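Local coordinates for protein SMG-7 (Caenorhabditis elegans, PDB 3ZHE) that pairs with SMG-5 through 14-3-3-like domains, forming a heterodimer required for efficient nonsense-mediated mRNA decay, at residues A35-A40 / Y91-P96; Q24-L29 / V47-K52. All coordinates share one frame; numbering follows the deposited sequence.

Interaction 1 (A35-A40 / Y91-P96)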
ATOM      1  N   ALA B  35      11.285   3.314 -18.051  1.00 85.19           N
ATOM      2  CA  ALA B  35      11.465   2.955 -19.454  1.00 84.43           C
ATOM      3  C   ALA B  35      11.197   1.472 -19.716  1.00 84.33           C
ATOM      4  O   ALA B  35      10.533   1.118 -20.690  1.00 87.71           O
ATOM      5  CB  ALA B  35      12.864   3.330 -19.920  1.00 82.24           C
ATOM      6  N   ASP B  36      11.713   0.613 -18.843  1.00 81.37           N
ATOM      7  CA  ASP B  36      11.575  -0.831 -19.015  1.00 79.40           C
ATOM      8  C   ASP B  36      11.771  -1.557 -17.683  1.00 77.00           C
ATOM      9  O   ASP B  36      12.835  -2.123 -17.432  1.00 83.57           O
ATOM     10  CB  ASP B  36      12.590  -1.335 -20.047  1.00 86.13           C
ATOM     11  CG  ASP B  36      12.231  -2.698 -20.613  1.00 93.41           C
ATOM     12  OD1 ASP B  36      11.639  -3.520 -19.883  1.00 92.92           O
ATOM     13  OD2 ASP B  36      12.546  -2.947 -21.796  1.00102.27           O
ATOM     14  N   PHE B  37      10.738  -1.541 -16.843  1.00 73.08           N
ATOM     15  CA  PHE B  37      10.788  -2.154 -15.514  1.00 74.08           C
ATOM     16  C   PHE B  37      11.212  -3.619 -15.560  1.00 80.34           C
ATOM     17  O   PHE B  37      12.017  -4.067 -14.743  1.00 81.46           O
ATOM     18  CB  PHE B  37       9.430  -2.016 -14.817  1.00 79.38           C
ATOM     19  CG  PHE B  37       9.315  -2.791 -13.533  1.00 71.48           C
ATOM     20  CD1 PHE B  37       9.818  -2.276 -12.349  1.00 71.14           C
ATOM     21  CD2 PHE B  37       8.690  -4.029 -13.506  1.00 67.47           C
ATOM     22  CE1 PHE B  37       9.710  -2.986 -11.166  1.00 75.46           C
ATOM     23  CE2 PHE B  37       8.579  -4.744 -12.325  1.00 67.16           C
ATOM     24  CZ  PHE B  37       9.088  -4.221 -11.156  1.00 77.18           C
ATOM     25  N   GLU B  38      10.661  -4.355 -16.522  1.00 90.56           N
ATOM     26  CA  GLU B  38      10.983  -5.767 -16.713  1.00 97.11           C
ATOM     27  C   GLU B  38      12.488  -5.995 -16.856  1.00 94.54           C
ATOM     28  O   GLU B  38      13.096  -6.711 -16.057  1.00 89.25           O
ATOM     29  CB  GLU B  38      10.262  -6.306 -17.950  1.00103.90           C
ATOM     30  CG  GLU B  38       8.744  -6.237 -17.880  1.00110.01           C
ATOM     31  CD  GLU B  38       8.141  -7.339 -17.029  1.00110.63           C
ATOM     32  OE1 GLU B  38       8.878  -8.274 -16.648  1.00111.43           O
ATOM     33  OE2 GLU B  38       6.928  -7.274 -16.744  1.00109.01           O
ATOM     34  N   THR B  39      13.078  -5.379 -17.876  1.00 94.70           N
ATOM     35  CA  THR B  39      14.504  -5.524 -18.157  1.00 87.33           C
ATOM     36  C   THR B  39      15.354  -4.959 -17.022  1.00 81.90           C
ATOM     37  O   THR B  39      16.443  -5.461 -16.734  1.00 81.82           O
ATOM     38  CB  THR B  39      14.883  -4.821 -19.478  1.00 89.18           C
ATOM     39  OG1 THR B  39      14.061  -5.319 -20.539  1.00 87.90           O
ATOM     40  CG2 THR B  39      16.348  -5.063 -19.822  1.00 94.50           C
ATOM     41  N   ALA B  40      14.843  -3.915 -16.378  1.00 79.04           N
ATOM     42  CA  ALA B  40      15.538  -3.282 -15.263  1.00 79.63           C
ATOM     43  C   ALA B  40      15.699  -4.255 -14.100  1.00 81.98           C
ATOM     44  O   ALA B  40      16.785  -4.381 -13.533  1.00 81.19           O
ATOM     45  CB  ALA B  40      14.801  -2.031 -14.817  1.00 66.30           C
ATOM     46  N   TYR B  91       3.333   3.653 -10.646  1.00 87.30           N
ATOM     47  CA  TYR B  91       2.687   4.618 -11.532  1.00 80.96           C
ATOM     48  C   TYR B  91       2.615   4.152 -12.987  1.00 77.95           C
ATOM     49  O   TYR B  91       1.715   4.547 -13.728  1.00 75.03           O
ATOM     50  CB  TYR B  91       3.443   5.948 -11.452  1.00 79.93           C
ATOM     51  CG  TYR B  91       2.728   7.139 -12.051  1.00 81.90           C
ATOM     52  CD1 TYR B  91       1.864   7.910 -11.285  1.00 87.36           C
ATOM     53  CD2 TYR B  91       2.938   7.509 -13.374  1.00 77.87           C
ATOM     54  CE1 TYR B  91       1.218   9.005 -11.821  1.00 88.85           C
ATOM     55  CE2 TYR B  91       2.295   8.602 -13.920  1.00 86.34           C
ATOM     56  CZ  TYR B  91       1.437   9.347 -13.138  1.00 93.41           C
ATOM     57  OH  TYR B  91       0.795  10.438 -13.678  1.00 99.31           O
ATOM     58  N   HIS B  92       3.560   3.307 -13.389  1.00 80.58           N
ATOM     59  CA  HIS B  92       3.680   2.914 -14.790  1.00 83.16           C
ATOM     60  C   HIS B  92       3.360   1.443 -15.072  1.00 87.19           C
ATOM     61  O   HIS B  92       2.998   1.093 -16.194  1.00 90.23           O
ATOM     62  CB  HIS B  92       5.076   3.258 -15.321  1.00 82.79           C
ATOM     63  CG  HIS B  92       5.274   4.713 -15.611  1.00 81.68           C
ATOM     64  ND1 HIS B  92       5.186   5.237 -16.883  1.00 83.77           N
ATOM     65  CD2 HIS B  92       5.555   5.756 -14.794  1.00 82.07           C
ATOM     66  CE1 HIS B  92       5.405   6.538 -16.838  1.00 89.38           C
ATOM     67  NE2 HIS B  92       5.632   6.879 -15.582  1.00 89.63           N
ATOM     68  N   TYR B  93       3.491   0.587 -14.062  1.00 86.77           N
ATOM     69  CA  TYR B  93       3.294  -0.849 -14.262  1.00 89.38           C
ATOM     70  C   TYR B  93       2.287  -1.462 -13.292  1.00 93.15           C
ATOM     71  O   TYR B  93       2.242  -1.099 -12.117  1.00 90.00           O
ATOM     72  CB  TYR B  93       4.631  -1.587 -14.176  1.00 86.24           C
ATOM     73  CG  TYR B  93       5.545  -1.308 -15.344  1.00 86.81           C
ATOM     74  CD1 TYR B  93       6.346  -0.174 -15.369  1.00 84.91           C
ATOM     75  CD2 TYR B  93       5.603  -2.176 -16.424  1.00 88.84           C
ATOM     76  CE1 TYR B  93       7.179   0.088 -16.437  1.00 85.90           C
ATOM     77  CE2 TYR B  93       6.436  -1.925 -17.499  1.00 90.93           C
ATOM     78  CZ  TYR B  93       7.222  -0.791 -17.498  1.00 91.03           C
ATOM     79  OH  TYR B  93       8.053  -0.531 -18.563  1.00 97.16           O
ATOM     80  N   GLU B  94       1.486  -2.396 -13.794  1.00 97.77           N
ATOM     81  CA  GLU B  94       0.466  -3.057 -12.981  1.00 97.53           C
ATOM     82  C   GLU B  94       1.080  -3.996 -11.950  1.00 91.69           C
ATOM     83  O   GLU B  94       1.092  -5.213 -12.136  1.00 88.47           O
ATOM     84  CB  GLU B  94      -0.506  -3.840 -13.864  1.00104.97           C
ATOM     85  CG  GLU B  94      -1.256  -3.002 -14.878  1.00109.50           C
ATOM     86  CD  GLU B  94      -2.302  -3.804 -15.623  1.00111.06           C
ATOM     87  OE1 GLU B  94      -2.626  -4.923 -15.172  1.00111.87           O
ATOM     88  OE2 GLU B  94      -2.799  -3.318 -16.661  1.00111.19           O
ATOM     89  N   ILE B  95       1.582  -3.429 -10.860  1.00 91.90           N
ATOM     90  CA  ILE B  95       2.182  -4.232  -9.804  1.00 88.10           C
ATOM     91  C   ILE B  95       1.104  -4.864  -8.937  1.00 87.89           C
ATOM     92  O   ILE B  95       0.288  -4.157  -8.345  1.00 95.04           O
ATOM     93  CB  ILE B  95       3.118  -3.401  -8.920  1.00 86.15           C
ATOM     94  CG1 ILE B  95       4.198  -2.736  -9.772  1.00 86.51           C
ATOM     95  CG2 ILE B  95       3.752  -4.277  -7.851  1.00 82.77           C
ATOM     96  CD1 ILE B  95       5.040  -3.720 -10.556  1.00 82.57           C
ATOM     97  N   PRO B  96       1.096  -6.204  -8.871  1.00 80.62           N
ATOM     98  CA  PRO B  96       0.112  -6.967  -8.097  1.00 80.37           C
ATOM     99  C   PRO B  96       0.095  -6.579  -6.625  1.00 87.08           C
ATOM    100  O   PRO B  96       1.121  -6.165  -6.084  1.00100.02           O
ATOM    101  CB  PRO B  96       0.605  -8.409  -8.241  1.00 76.84           C
ATOM    102  CG  PRO B  96       1.349  -8.423  -9.531  1.00 73.24           C
ATOM    103  CD  PRO B  96       2.025  -7.085  -9.603  1.00 85.33           C
TER
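Tyr93 OH sits between two backbone groups: it accepts a weak hydrogen bond from Phe37 N (N to OH 3.3 Å, 158° at the hydrogen) and has a second weak bond with Val34 O. The partners lie on either side of the break at Asp36, where helix 22-35 gives way to helix 37-42 in the all-helical, 14-3-3-like N-terminal domain, so the phenol bridges the end of one helix and the start of the next. Asp36 forms the kink. It leaves helical geometry with phi -159° and serves as N-cap of the following helix, its OD1 accepting from Thr39 N at 3.1 Å; the N-H reaches that oxygen from above the carboxylate plane.

The remainder of the contact is apolar. Phe37 CB lies over one face of the Tyr93 ring, a CH-pi contact 3.6 Å from the centroid and displaced a little toward the CD1-CE1 rim. The two rings themselves meet obliquely, with centroids 5.5 Å apart. Phe37 CG is anti to the backbone N (chi1 171°), pointing away from the N-H that bonds to Tyr93 OH. Beyond the contact, Val89 of helix 68-92 packs on Phe37 and Ile95, and Phe128 of helix 122-142 meets the Phe37 ring edge-to-face. The residues 91-96 thus lay the chain leaving helix 68-92 against the kink, while Tyr91 packs on Val130 of the SMG-5 chain. Farther along, Ile95 adds a single methyl: CD1 touches the outer part of the Phe37 ring, 4.1 Å from CE2.

Interaction 2 (Q24-L29 / V47-K52)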
ATOM      1  N   GLN B  24      22.335  11.958  -9.456  1.00 81.20           N
ATOM      2  CA  GLN B  24      22.190  11.934 -10.909  1.00 82.61           C
ATOM      3  C   GLN B  24      22.007  10.497 -11.390  1.00 79.91           C
ATOM      4  O   GLN B  24      21.088  10.184 -12.163  1.00 78.98           O
ATOM      5  CB  GLN B  24      23.433  12.565 -11.549  1.00 87.47           C
ATOM      6  CG  GLN B  24      23.460  12.575 -13.067  1.00 93.60           C
ATOM      7  CD  GLN B  24      24.682  13.294 -13.614  1.00111.75           C
ATOM      8  OE1 GLN B  24      25.236  14.180 -12.961  1.00115.72           O
ATOM      9  NE2 GLN B  24      25.113  12.909 -14.810  1.00120.31           N
ATOM     10  N   TYR B  25      22.883   9.628 -10.897  1.00 80.84           N
ATOM     11  CA  TYR B  25      22.860   8.209 -11.219  1.00 81.96           C
ATOM     12  C   TYR B  25      21.552   7.559 -10.779  1.00 81.65           C
ATOM     13  O   TYR B  25      20.967   6.772 -11.523  1.00 78.79           O
ATOM     14  CB  TYR B  25      24.042   7.511 -10.545  1.00 85.45           C
ATOM     15  CG  TYR B  25      24.356   6.145 -11.104  1.00 80.69           C
ATOM     16  CD1 TYR B  25      23.702   5.013 -10.637  1.00 77.64           C
ATOM     17  CD2 TYR B  25      25.313   5.986 -12.096  1.00 81.83           C
ATOM     18  CE1 TYR B  25      23.991   3.762 -11.144  1.00 81.80           C
ATOM     19  CE2 TYR B  25      25.610   4.741 -12.609  1.00 82.42           C
ATOM     20  CZ  TYR B  25      24.946   3.631 -12.129  1.00 85.38           C
ATOM     21  OH  TYR B  25      25.238   2.387 -12.638  1.00 87.27           O
ATOM     22  N   LEU B  26      21.099   7.890  -9.572  1.00 81.40           N
ATOM     23  CA  LEU B  26      19.855   7.346  -9.029  1.00 80.37           C
ATOM     24  C   LEU B  26      18.658   7.721  -9.892  1.00 72.95           C
ATOM     25  O   LEU B  26      17.838   6.869 -10.251  1.00 85.65           O
ATOM     26  CB  LEU B  26      19.633   7.837  -7.596  1.00 86.23           C
ATOM     27  CG  LEU B  26      20.455   7.178  -6.489  1.00 89.08           C
ATOM     28  CD1 LEU B  26      20.074   7.750  -5.132  1.00 89.34           C
ATOM     29  CD2 LEU B  26      20.253   5.673  -6.511  1.00 90.23           C
ATOM     30  N   ARG B  27      18.564   9.005 -10.220  1.00 67.92           N
ATOM     31  CA  ARG B  27      17.472   9.501 -11.048  1.00 72.81           C
ATOM     32  C   ARG B  27      17.498   8.867 -12.435  1.00 75.90           C
ATOM     33  O   ARG B  27      16.446   8.560 -13.008  1.00 68.28           O
ATOM     34  CB  ARG B  27      17.516  11.025 -11.157  1.00 63.39           C
ATOM     35  CG  ARG B  27      17.196  11.746  -9.859  1.00 63.10           C
ATOM     36  CD  ARG B  27      16.884  13.214 -10.105  1.00 83.41           C
ATOM     37  NE  ARG B  27      17.985  13.900 -10.774  1.00 85.65           N
ATOM     38  CZ  ARG B  27      18.981  14.506 -10.139  1.00 89.16           C
ATOM     39  NH1 ARG B  27      19.014  14.514  -8.815  1.00 89.44           N
ATOM     40  NH2 ARG B  27      19.943  15.104 -10.828  1.00 96.05           N
ATOM     41  N   HIS B  28      18.696   8.659 -12.972  1.00 83.38           N
ATOM     42  CA  HIS B  28      18.807   7.978 -14.257  1.00 81.97           C
ATOM     43  C   HIS B  28      18.340   6.525 -14.147  1.00 83.68           C
ATOM     44  O   HIS B  28      17.729   5.990 -15.073  1.00 88.82           O
ATOM     45  CB  HIS B  28      20.233   8.046 -14.804  1.00 77.96           C
ATOM     46  CG  HIS B  28      20.346   7.623 -16.236  1.00 76.15           C
ATOM     47  ND1 HIS B  28      20.030   8.456 -17.286  1.00 80.36           N
ATOM     48  CD2 HIS B  28      20.727   6.447 -16.790  1.00 68.98           C
ATOM     49  CE1 HIS B  28      20.219   7.816 -18.426  1.00 80.23           C
ATOM     50  NE2 HIS B  28      20.641   6.594 -18.153  1.00 70.97           N
ATOM     51  N   LEU B  29      18.625   5.892 -13.011  1.00 83.54           N
ATOM     52  CA  LEU B  29      18.140   4.539 -12.758  1.00 80.51           C
ATOM     53  C   LEU B  29      16.619   4.514 -12.692  1.00 75.42           C
ATOM     54  O   LEU B  29      15.990   3.551 -13.126  1.00 73.78           O
ATOM     55  CB  LEU B  29      18.737   3.961 -11.473  1.00 63.65           C
ATOM     56  CG  LEU B  29      20.084   3.249 -11.616  1.00 74.45           C
ATOM     57  CD1 LEU B  29      20.463   2.543 -10.323  1.00 64.47           C
ATOM     58  CD2 LEU B  29      20.057   2.264 -12.777  1.00 77.64           C
ATOM     59  N   VAL B  47      19.177  -3.462  -6.946  1.00 78.78           N
ATOM     60  CA  VAL B  47      20.416  -3.665  -6.203  1.00 77.62           C
ATOM     61  C   VAL B  47      21.410  -2.541  -6.475  1.00 75.64           C
ATOM     62  O   VAL B  47      22.091  -2.077  -5.563  1.00 75.66           O
ATOM     63  CB  VAL B  47      21.070  -5.022  -6.546  1.00 77.05           C
ATOM     64  CG1 VAL B  47      22.489  -5.100  -5.995  1.00 68.31           C
ATOM     65  CG2 VAL B  47      20.227  -6.167  -6.016  1.00 78.49           C
ATOM     66  N   LYS B  48      21.489  -2.103  -7.727  1.00 73.25           N
ATOM     67  CA  LYS B  48      22.393  -1.016  -8.092  1.00 66.42           C
ATOM     68  C   LYS B  48      21.944   0.294  -7.445  1.00 77.92           C
ATOM     69  O   LYS B  48      22.767   1.078  -6.955  1.00 78.75           O
ATOM     70  CB  LYS B  48      22.480  -0.872  -9.615  1.00 69.68           C
ATOM     71  CG  LYS B  48      22.940  -2.137 -10.330  1.00 84.20           C
ATOM     72  CD  LYS B  48      23.508  -1.824 -11.706  1.00 93.19           C
ATOM     73  CE  LYS B  48      24.200  -3.037 -12.312  1.00102.80           C
ATOM     74  NZ  LYS B  48      24.943  -2.688 -13.555  1.00108.52           N
ATOM     75  N   PHE B  49      20.632   0.506  -7.443  1.00 64.56           N
ATOM     76  CA  PHE B  49      20.010   1.666  -6.815  1.00 74.63           C
ATOM     77  C   PHE B  49      20.385   1.722  -5.342  1.00 82.72           C
ATOM     78  O   PHE B  49      20.946   2.716  -4.860  1.00 92.30           O
ATOM     79  CB  PHE B  49      18.489   1.563  -6.958  1.00 70.63           C
ATOM     80  CG  PHE B  49      17.752   2.824  -6.609  1.00 69.70           C
ATOM     81  CD1 PHE B  49      17.371   3.086  -5.302  1.00 62.13           C
ATOM     82  CD2 PHE B  49      17.418   3.741  -7.594  1.00 70.19           C
ATOM     83  CE1 PHE B  49      16.685   4.245  -4.981  1.00 69.68           C
ATOM     84  CE2 PHE B  49      16.731   4.900  -7.280  1.00 68.66           C
ATOM     85  CZ  PHE B  49      16.364   5.152  -5.972  1.00 68.05           C
ATOM     86  N   TRP B  50      20.076   0.642  -4.630  1.00 78.95           N
ATOM     87  CA  TRP B  50      20.397   0.564  -3.213  1.00 79.13           C
ATOM     88  C   TRP B  50      21.902   0.651  -2.967  1.00 84.87           C
ATOM     89  O   TRP B  50      22.335   1.104  -1.915  1.00 83.85           O
ATOM     90  CB  TRP B  50      19.844  -0.720  -2.591  1.00 74.47           C
ATOM     91  CG  TRP B  50      20.314  -0.915  -1.183  1.00 78.86           C
ATOM     92  CD1 TRP B  50      21.247  -1.807  -0.745  1.00 89.93           C
ATOM     93  CD2 TRP B  50      19.897  -0.171  -0.030  1.00 72.19           C
ATOM     94  NE1 TRP B  50      21.425  -1.677   0.613  1.00 92.86           N
ATOM     95  CE2 TRP B  50      20.608  -0.679   1.075  1.00 72.39           C
ATOM     96  CE3 TRP B  50      18.985   0.870   0.173  1.00 64.83           C
ATOM     97  CZ2 TRP B  50      20.434  -0.180   2.367  1.00 67.34           C
ATOM     98  CZ3 TRP B  50      18.813   1.361   1.456  1.00 65.28           C
ATOM     99  CH2 TRP B  50      19.534   0.837   2.536  1.00 80.48           C
ATOM    100  N   ASN B  51      22.698   0.212  -3.935  1.00 85.58           N
ATOM    101  CA  ASN B  51      24.147   0.286  -3.800  1.00 83.91           C
ATOM    102  C   ASN B  51      24.648   1.722  -3.844  1.00 86.92           C
ATOM    103  O   ASN B  51      25.489   2.114  -3.037  1.00 91.75           O
ATOM    104  CB  ASN B  51      24.852  -0.564  -4.860  1.00 78.26           C
ATOM    105  CG  ASN B  51      24.936  -2.025  -4.468  1.00 75.11           C
ATOM    106  OD1 ASN B  51      24.848  -2.368  -3.288  1.00 71.93           O
ATOM    107  ND2 ASN B  51      25.109  -2.897  -5.456  1.00 69.71           N
ATOM    108  N   LYS B  52      24.123   2.502  -4.784  1.00 84.59           N
ATOM    109  CA  LYS B  52      24.452   3.920  -4.866  1.00 82.77           C
ATOM    110  C   LYS B  52      23.975   4.669  -3.628  1.00 74.95           C
ATOM    111  O   LYS B  52      24.690   5.515  -3.082  1.00 70.02           O
ATOM    112  CB  LYS B  52      23.843   4.541  -6.124  1.00 80.14           C
ATOM    113  CG  LYS B  52      24.669   4.325  -7.377  1.00 83.57           C
ATOM    114  CD  LYS B  52      25.989   5.072  -7.284  1.00 83.91           C
ATOM    115  CE  LYS B  52      26.817   4.899  -8.546  1.00 88.25           C
ATOM    116  NZ  LYS B  52      28.139   5.578  -8.431  1.00 93.08           N
TER
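Leu26 and Phe49 pack where the antiparallel helices 22-35 and 45-63 pass each other, their local axes approaching to 9.8 Å and crossing at -161° in the helical bundle of the 14-3-3-like domain. Three kinds of contact hold the pair, and none is a hydrogen bond.

The first is aliphatic carbon over an aromatic face, and it occurs twice. Leu26 CD2 stands over the centre of the Phe49 ring, 3.6 Å from the centroid, and the two side chains cross at about a right angle. At the more exposed margin, Lys52 CE sits in the same manner over the centre of the Tyr25 ring, 3.8 Å from its centroid, with Lys52 CG against Tyr25 CD1. The lysine chain bends at chi2 (-67°), where CD turns before the extended outer part of the chain continues to the amine.

The second kind is aliphatic packing at a ring edge and on the backbone. Leu29 CB lies near the plane of the Phe49 ring, at its edge, so leucines meet this phenyl group both over a face and at the rim. Leu29 CD1 also rests on the backbone of the facing helix, 3.5 Å from Phe49 N, and meets Lys48 CB at 4.0 Å; beyond CB the Lys48 chain leads away. Leu82 and Leu85 of helix 68-92 add to the packing on Phe49, and Leu12 of helix 3-14 packs on Tyr25 and Leu29.

The third kind is cation-pi: Lys52 NZ lies above the Tyr25 face, 4.8 Å from the centroid. With the methylenes on the same ring, the lysine can bury its hydrocarbon part while the ring's pi electrons probably help to stabilise its ammonium charge.

In the fold
After helix 3-14 the chain enters helix 22-35, which supplies residues 24-29 of interaction 2, and then turns at residues 35-40, the first half of interaction 1. Residues 47-52 close the shorter loop and bring helix 45-63 back antiparallel to helix 22-35, with the short helix 37-42 between them. The longer loop closes only at the end of helix 68-92 and the chain leaving it, residues 91-96. The segments alternate, so the two loops cross. The centres of interactions 1 and 2 lie about 16 Å apart, and their nearest atoms about 6 Å. Interaction 2 joins helices side by side; interaction 1 ties the start of helix 37-42 to the exit of helix 68-92, within one helical bundle.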